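Local coordinates for mandelate racemase/muconate lactonizing enzyme family protein (Sorangium cellulosum, PDB 3S5S) that is of unknown specific function but belongs to the enolase superfamily, pairing an alpha+beta N-terminal capping domain with a C-terminal barrel domain, at residues V38-A52 against A106-R118. Numbering follows the deposited sequence.
Sequences VTVELADGTLGFGEA and AIETAILDALTKR
Asp113 reaches from the helix to the backbone of Phe49. Its CG lies anti to the backbone N (chi1 -179°), which carries OD2 to the strand 47-52. There OD2 takes the Phe49 N-H on its anti lone pair, at 2.9 Å from N. Lys117 NZ meets the same oxygen from above the carboxylate plane in a salt bridge. The lysine chain bends at chi3 and slides past Thr46 CG2 in the opposite direction. Lys117 NZ also donates to Leu47 O, at 2.8 Å. Asp113 OD1 is held by the backbone N of His355.

Strands 38-42 and 47-52 form a hairpin at one side of the antiparallel sheet of the N-terminal capping domain, with 47-52 its outermost strand within the chain, and helix 101-117 packs on it. Approach is very close at two glycines. Gly48 CA lies 3.3 Å from Ala110 O, and Gly50 CA is equally near Ala106 O; both are CA-H...O contacts. Ala110 CB sits against Gly50 N and Val40 CG2. Ala114 CB touches Leu42 CD1 at 3.7 Å, and Ala106 CB meets Val38 CG2.

At the turn, Arg118 NE donates to Asp44 OD2 at 2.7 Å, from the syn side and somewhat out of the carboxylate plane; OD2 itself lies close to the plane of the guanidinium group. The NH2 bond to OD2 is weak. The carboxylate and guanidinium planes are 33° apart. Asp44 OD1 takes Thr46 N, forming an Asx turn, and Thr46 OG1 from the same face.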
ATOM      1  N   VAL A  38     -15.323 -18.438   5.876  1.00 20.89           N
ATOM      2  CA  VAL A  38     -14.889 -18.737   4.510  1.00 20.67           C
ATOM      3  C   VAL A  38     -13.584 -19.487   4.603  1.00 20.93           C
ATOM      4  O   VAL A  38     -12.646 -19.052   5.283  1.00 20.42           O
ATOM      5  CB  VAL A  38     -14.688 -17.458   3.683  1.00 19.34           C
ATOM      6  CG1 VAL A  38     -14.093 -17.784   2.358  1.00 16.64           C
ATOM      7  CG2 VAL A  38     -16.023 -16.770   3.473  1.00 18.93           C
ATOM      8  N   THR A  39     -13.542 -20.626   3.930  1.00 22.74           N
ATOM      9  CA  THR A  39     -12.348 -21.460   3.844  1.00 23.19           C
ATOM     10  C   THR A  39     -11.960 -21.502   2.379  1.00 23.85           C
ATOM     11  O   THR A  39     -12.765 -21.822   1.503  1.00 25.12           O
ATOM     12  CB  THR A  39     -12.600 -22.927   4.311  1.00 24.22           C
ATOM     13  OG1 THR A  39     -13.260 -22.946   5.585  1.00 27.57           O
ATOM     14  CG2 THR A  39     -11.296 -23.707   4.456  1.00 23.75           C
ATOM     15  N   VAL A  40     -10.708 -21.191   2.115  1.00 23.76           N
ATOM     16  CA  VAL A  40     -10.131 -21.328   0.789  1.00 23.70           C
ATOM     17  C   VAL A  40      -9.176 -22.516   0.891  1.00 24.75           C
ATOM     18  O   VAL A  40      -8.381 -22.586   1.830  1.00 25.35           O
ATOM     19  CB  VAL A  40      -9.401 -20.006   0.443  1.00 23.20           C
ATOM     20  CG1 VAL A  40      -8.274 -20.226  -0.537  1.00 25.75           C
ATOM     21  CG2 VAL A  40     -10.401 -18.962  -0.049  1.00 19.85           C
ATOM     22  N   GLU A  41      -9.279 -23.472  -0.036  1.00 26.24           N
ATOM     23  CA  GLU A  41      -8.351 -24.587  -0.100  1.00 26.19           C
ATOM     24  C   GLU A  41      -7.534 -24.510  -1.385  1.00 25.93           C
ATOM     25  O   GLU A  41      -8.106 -24.462  -2.477  1.00 27.34           O
ATOM     26  CB  GLU A  41      -9.100 -25.932  -0.053  1.00 27.66           C
ATOM     27  CG  GLU A  41      -8.179 -27.150  -0.204  1.00 30.57           C
ATOM     28  CD  GLU A  41      -8.915 -28.508  -0.223  1.00 37.76           C
ATOM     29  OE1 GLU A  41     -10.114 -28.559   0.107  1.00 43.04           O
ATOM     30  OE2 GLU A  41      -8.298 -29.544  -0.565  1.00 37.79           O
ATOM     31  N   LEU A  42      -6.204 -24.519  -1.264  1.00 24.22           N
ATOM     32  CA  LEU A  42      -5.308 -24.515  -2.436  1.00 23.17           C
ATOM     33  C   LEU A  42      -5.113 -25.926  -2.982  1.00 24.68           C
ATOM     34  O   LEU A  42      -5.469 -26.917  -2.326  1.00 25.72           O
ATOM     35  CB  LEU A  42      -3.949 -23.893  -2.089  1.00 21.49           C
ATOM     36  CG  LEU A  42      -4.043 -22.476  -1.445  1.00 21.16           C
ATOM     37  CD1 LEU A  42      -2.697 -21.917  -1.116  1.00 19.60           C
ATOM     38  CD2 LEU A  42      -4.860 -21.470  -2.292  1.00 22.04           C
ATOM     39  N   ALA A  43      -4.509 -25.999  -4.163  1.00 24.03           N
ATOM     40  CA  ALA A  43      -4.301 -27.224  -4.850  1.00 25.35           C
ATOM     41  C   ALA A  43      -3.380 -28.142  -4.077  1.00 25.92           C
ATOM     42  O   ALA A  43      -3.553 -29.374  -4.158  1.00 25.39           O
ATOM     43  CB  ALA A  43      -3.766 -26.969  -6.277  1.00 25.44           C
ATOM     44  N   ASP A  44      -2.430 -27.556  -3.331  1.00 24.74           N
ATOM     45  CA  ASP A  44      -1.484 -28.347  -2.550  1.00 25.39           C
ATOM     46  C   ASP A  44      -2.081 -28.775  -1.220  1.00 25.88           C
ATOM     47  O   ASP A  44      -1.431 -29.496  -0.473  1.00 26.52           O
ATOM     48  CB  ASP A  44      -0.184 -27.579  -2.311  1.00 25.69           C
ATOM     49  CG  ASP A  44      -0.366 -26.351  -1.394  1.00 25.86           C
ATOM     50  OD1 ASP A  44      -1.475 -26.109  -0.912  1.00 28.54           O
ATOM     51  OD2 ASP A  44       0.605 -25.611  -1.146  1.00 28.45           O
ATOM     52  N   GLY A  45      -3.309 -28.329  -0.906  1.00 26.04           N
ATOM     53  CA  GLY A  45      -4.018 -28.777   0.315  1.00 25.22           C
ATOM     54  C   GLY A  45      -4.048 -27.732   1.434  1.00 25.27           C
ATOM     55  O   GLY A  45      -4.726 -27.940   2.461  1.00 25.83           O
ATOM     56  N   THR A  46      -3.330 -26.613   1.254  1.00 23.52           N
ATOM     57  CA  THR A  46      -3.307 -25.538   2.240  1.00 22.63           C
ATOM     58  C   THR A  46      -4.715 -24.986   2.461  1.00 22.81           C
ATOM     59  O   THR A  46      -5.423 -24.649   1.512  1.00 22.96           O
ATOM     60  CB  THR A  46      -2.440 -24.337   1.764  1.00 21.28           C
ATOM     61  OG1 THR A  46      -1.187 -24.799   1.285  1.00 23.59           O
ATOM     62  CG2 THR A  46      -2.142 -23.377   2.924  1.00 20.76           C
ATOM     63  N   LEU A  47      -5.120 -24.854   3.714  1.00 22.99           N
ATOM     64  CA  LEU A  47      -6.414 -24.196   3.997  1.00 22.90           C
ATOM     65  C   LEU A  47      -6.159 -22.788   4.468  1.00 22.12           C
ATOM     66  O   LEU A  47      -5.234 -22.554   5.245  1.00 22.45           O
ATOM     67  CB  LEU A  47      -7.232 -24.974   5.018  1.00 22.19           C
ATOM     68  CG  LEU A  47      -7.364 -26.446   4.630  1.00 24.54           C
ATOM     69  CD1 LEU A  47      -7.817 -27.280   5.806  1.00 23.92           C
ATOM     70  CD2 LEU A  47      -8.330 -26.590   3.484  1.00 19.72           C
ATOM     71  N   GLY A  48      -6.935 -21.844   3.970  1.00 21.61           N
ATOM     72  CA  GLY A  48      -6.836 -20.467   4.460  1.00 21.05           C
ATOM     73  C   GLY A  48      -8.240 -20.123   4.959  1.00 22.31           C
ATOM     74  O   GLY A  48      -9.258 -20.594   4.392  1.00 22.08           O
ATOM     75  N   PHE A  49      -8.283 -19.307   6.019  1.00 21.78           N
ATOM     76  CA  PHE A  49      -9.519 -19.000   6.734  1.00 20.65           C
ATOM     77  C   PHE A  49      -9.817 -17.520   6.784  1.00 19.36           C
ATOM     78  O   PHE A  49      -8.943 -16.729   7.054  1.00 18.45           O
ATOM     79  CB  PHE A  49      -9.411 -19.557   8.143  1.00 20.91           C
ATOM     80  CG  PHE A  49      -9.247 -21.034   8.172  1.00 20.28           C
ATOM     81  CD1 PHE A  49     -10.341 -21.880   7.897  1.00 21.15           C
ATOM     82  CD2 PHE A  49      -8.017 -21.595   8.490  1.00 19.00           C
ATOM     83  CE1 PHE A  49     -10.205 -23.282   7.898  1.00 21.22           C
ATOM     84  CE2 PHE A  49      -7.857 -22.987   8.489  1.00 20.30           C
ATOM     85  CZ  PHE A  49      -8.957 -23.837   8.197  1.00 21.96           C
ATOM     86  N   GLY A  50     -11.060 -17.146   6.497  1.00 18.88           N
ATOM     87  CA  GLY A  50     -11.463 -15.782   6.656  1.00 17.39           C
ATOM     88  C   GLY A  50     -12.826 -15.674   7.291  1.00 18.84           C
ATOM     89  O   GLY A  50     -13.559 -16.655   7.362  1.00 20.26           O
ATOM     90  N   GLU A  51     -13.160 -14.463   7.739  1.00 18.86           N
ATOM     91  CA  GLU A  51     -14.376 -14.165   8.481  1.00 19.71           C
ATOM     92  C   GLU A  51     -15.118 -12.968   7.853  1.00 19.85           C
ATOM     93  O   GLU A  51     -14.552 -11.904   7.644  1.00 20.05           O
ATOM     94  CB  GLU A  51     -14.020 -13.861   9.951  1.00 20.31           C
ATOM     95  CG  GLU A  51     -15.165 -13.219  10.746  1.00 22.19           C
ATOM     96  CD  GLU A  51     -14.914 -13.158  12.235  1.00 26.29           C
ATOM     97  OE1 GLU A  51     -13.764 -13.433  12.667  1.00 26.07           O
ATOM     98  OE2 GLU A  51     -15.880 -12.813  12.969  1.00 27.17           O
ATOM     99  N   ALA A  52     -16.388 -13.160   7.530  1.00 20.13           N
ATOM    100  CA  ALA A  52     -17.271 -12.046   7.187  1.00 19.35           C
ATOM    101  C   ALA A  52     -18.074 -11.680   8.432  1.00 19.77           C
ATOM    102  O   ALA A  52     -18.733 -12.522   9.045  1.00 20.74           O
ATOM    103  CB  ALA A  52     -18.188 -12.418   6.015  1.00 18.57           C
ATOM    104  N   ALA A 106     -13.464 -11.373   3.991  1.00 18.13           N
ATOM    105  CA  ALA A 106     -13.391 -12.783   4.296  1.00 17.47           C
ATOM    106  C   ALA A 106     -12.530 -13.552   3.295  1.00 18.31           C
ATOM    107  O   ALA A 106     -11.670 -14.364   3.694  1.00 17.16           O
ATOM    108  CB  ALA A 106     -14.790 -13.368   4.315  1.00 19.05           C
ATOM    109  N   ILE A 107     -12.767 -13.276   2.005  1.00 18.13           N
ATOM    110  CA  ILE A 107     -12.130 -13.973   0.919  1.00 17.38           C
ATOM    111  C   ILE A 107     -10.658 -13.595   0.838  1.00 17.86           C
ATOM    112  O   ILE A 107      -9.796 -14.468   0.866  1.00 18.03           O
ATOM    113  CB  ILE A 107     -12.857 -13.704  -0.427  1.00 17.42           C
ATOM    114  CG1 ILE A 107     -14.240 -14.394  -0.423  1.00 16.94           C
ATOM    115  CG2 ILE A 107     -12.023 -14.166  -1.537  1.00 16.66           C
ATOM    116  CD1 ILE A 107     -15.198 -14.060  -1.560  1.00 18.06           C
ATOM    117  N   GLU A 108     -10.363 -12.303   0.758  1.00 18.51           N
ATOM    118  CA  GLU A 108      -8.964 -11.851   0.736  1.00 18.66           C
ATOM    119  C   GLU A 108      -8.229 -12.272   2.005  1.00 18.01           C
ATOM    120  O   GLU A 108      -7.050 -12.623   1.975  1.00 18.48           O
ATOM    121  CB  GLU A 108      -8.905 -10.334   0.722  1.00 18.61           C
ATOM    122  CG  GLU A 108      -9.396  -9.660  -0.493  1.00 18.98           C
ATOM    123  CD  GLU A 108      -9.099  -8.193  -0.392  1.00 22.70           C
ATOM    124  OE1 GLU A 108      -8.038  -7.828   0.195  1.00 26.08           O
ATOM    125  OE2 GLU A 108      -9.917  -7.402  -0.861  1.00 23.71           O
ATOM    126  N   THR A 109      -8.913 -12.230   3.130  1.00 16.84           N
ATOM    127  CA  THR A 109      -8.258 -12.728   4.342  1.00 17.48           C
ATOM    128  C   THR A 109      -7.882 -14.226   4.263  1.00 16.35           C
ATOM    129  O   THR A 109      -6.784 -14.574   4.602  1.00 16.38           O
ATOM    130  CB  THR A 109      -9.063 -12.418   5.607  1.00 17.70           C
ATOM    131  OG1 THR A 109      -9.178 -10.994   5.693  1.00 19.99           O
ATOM    132  CG2 THR A 109      -8.357 -12.993   6.839  1.00 14.56           C
ATOM    133  N   ALA A 110      -8.785 -15.065   3.792  1.00 16.20           N
ATOM    134  CA  ALA A 110      -8.558 -16.511   3.615  1.00 16.62           C
ATOM    135  C   ALA A 110      -7.445 -16.796   2.582  1.00 17.06           C
ATOM    136  O   ALA A 110      -6.596 -17.676   2.786  1.00 18.61           O
ATOM    137  CB  ALA A 110      -9.851 -17.184   3.210  1.00 16.12           C
ATOM    138  N   ILE A 111      -7.444 -16.075   1.478  1.00 17.38           N
ATOM    139  CA  ILE A 111      -6.360 -16.195   0.499  1.00 17.79           C
ATOM    140  C   ILE A 111      -4.980 -15.822   1.110  1.00 17.89           C
ATOM    141  O   ILE A 111      -4.039 -16.637   1.080  1.00 18.20           O
ATOM    142  CB  ILE A 111      -6.637 -15.337  -0.747  1.00 17.42           C
ATOM    143  CG1 ILE A 111      -7.862 -15.880  -1.476  1.00 17.91           C
ATOM    144  CG2 ILE A 111      -5.384 -15.248  -1.700  1.00 14.98           C
ATOM    145  CD1 ILE A 111      -8.275 -14.982  -2.701  1.00 16.73           C
ATOM    146  N   LEU A 112      -4.869 -14.619   1.683  1.00 17.36           N
ATOM    147  CA  LEU A 112      -3.589 -14.211   2.300  1.00 16.75           C
ATOM    148  C   LEU A 112      -3.168 -15.168   3.394  1.00 15.30           C
ATOM    149  O   LEU A 112      -1.988 -15.485   3.547  1.00 14.94           O
ATOM    150  CB  LEU A 112      -3.628 -12.781   2.825  1.00 16.26           C
ATOM    151  CG  LEU A 112      -3.518 -11.669   1.772  1.00 19.54           C
ATOM    152  CD1 LEU A 112      -3.411 -10.322   2.447  1.00 19.76           C
ATOM    153  CD2 LEU A 112      -2.265 -11.861   0.945  1.00 24.72           C
ATOM    154  N   ASP A 113      -4.142 -15.632   4.163  1.00 15.85           N
ATOM    155  CA  ASP A 113      -3.856 -16.601   5.228  1.00 16.85           C
ATOM    156  C   ASP A 113      -3.214 -17.861   4.606  1.00 17.51           C
ATOM    157  O   ASP A 113      -2.152 -18.309   5.075  1.00 18.19           O
ATOM    158  CB  ASP A 113      -5.127 -16.947   6.014  1.00 16.56           C
ATOM    159  CG  ASP A 113      -4.863 -17.928   7.140  1.00 19.50           C
ATOM    160  OD1 ASP A 113      -3.838 -17.774   7.896  1.00 18.83           O
ATOM    161  OD2 ASP A 113      -5.713 -18.865   7.266  1.00 21.54           O
ATOM    162  N   ALA A 114      -3.795 -18.363   3.516  1.00 16.54           N
ATOM    163  CA  ALA A 114      -3.260 -19.578   2.885  1.00 18.65           C
ATOM    164  C   ALA A 114      -1.918 -19.282   2.245  1.00 17.70           C
ATOM    165  O   ALA A 114      -0.958 -20.042   2.387  1.00 17.81           O
ATOM    166  CB  ALA A 114      -4.277 -20.224   1.796  1.00 18.50           C
ATOM    167  N   LEU A 115      -1.860 -18.193   1.496  1.00 18.03           N
ATOM    168  CA  LEU A 115      -0.580 -17.813   0.876  1.00 18.39           C
ATOM    169  C   LEU A 115       0.590 -17.776   1.902  1.00 18.06           C
ATOM    170  O   LEU A 115       1.650 -18.317   1.662  1.00 19.67           O
ATOM    171  CB  LEU A 115      -0.707 -16.489   0.143  1.00 16.63           C
ATOM    172  CG  LEU A 115       0.532 -16.171  -0.723  1.00 18.68           C
ATOM    173  CD1 LEU A 115       0.635 -17.085  -1.995  1.00 11.65           C
ATOM    174  CD2 LEU A 115       0.576 -14.643  -1.098  1.00 15.22           C
ATOM    175  N   THR A 116       0.384 -17.141   3.046  1.00 18.18           N
ATOM    176  CA  THR A 116       1.481 -16.936   4.010  1.00 18.03           C
ATOM    177  C   THR A 116       1.745 -18.168   4.834  1.00 17.99           C
ATOM    178  O   THR A 116       2.899 -18.505   5.065  1.00 18.81           O
ATOM    179  CB  THR A 116       1.253 -15.698   4.938  1.00 17.48           C
ATOM    180  OG1 THR A 116      -0.027 -15.774   5.582  1.00 15.89           O
ATOM    181  CG2 THR A 116       1.306 -14.440   4.096  1.00 19.08           C
ATOM    182  N   LYS A 117       0.695 -18.865   5.248  1.00 16.82           N
ATOM    183  CA  LYS A 117       0.928 -20.004   6.072  1.00 17.52           C
ATOM    184  C   LYS A 117       1.749 -21.079   5.353  1.00 19.38           C
ATOM    185  O   LYS A 117       2.616 -21.681   5.976  1.00 20.57           O
ATOM    186  CB  LYS A 117      -0.384 -20.511   6.685  1.00 17.28           C
ATOM    187  CG  LYS A 117      -0.834 -21.886   6.294  1.00 19.17           C
ATOM    188  CD  LYS A 117      -2.369 -22.112   6.469  1.00 24.20           C
ATOM    189  CE  LYS A 117      -2.951 -21.466   7.716  1.00 25.52           C
ATOM    190  NZ  LYS A 117      -4.422 -21.389   7.642  1.00 27.28           N
ATOM    191  N   ARG A 118       1.498 -21.330   4.063  1.00 20.16           N
ATOM    192  CA  ARG A 118       2.210 -22.404   3.362  1.00 21.58           C
ATOM    193  C   ARG A 118       3.653 -21.974   3.136  1.00 22.60           C
ATOM    194  O   ARG A 118       4.513 -22.794   2.797  1.00 22.69           O
ATOM    195  CB  ARG A 118       1.555 -22.756   2.007  1.00 22.74           C
ATOM    196  CG  ARG A 118       1.739 -21.642   0.921  1.00 22.37           C
ATOM    197  CD  ARG A 118       1.018 -21.933  -0.398  1.00 22.63           C
ATOM    198  NE  ARG A 118       1.562 -23.128  -1.032  1.00 26.11           N
ATOM    199  CZ  ARG A 118       2.617 -23.128  -1.839  1.00 26.15           C
ATOM    200  NH1 ARG A 118       3.233 -21.982  -2.124  1.00 19.57           N
ATOM    201  NH2 ARG A 118       3.044 -24.272  -2.360  1.00 26.28           N
TER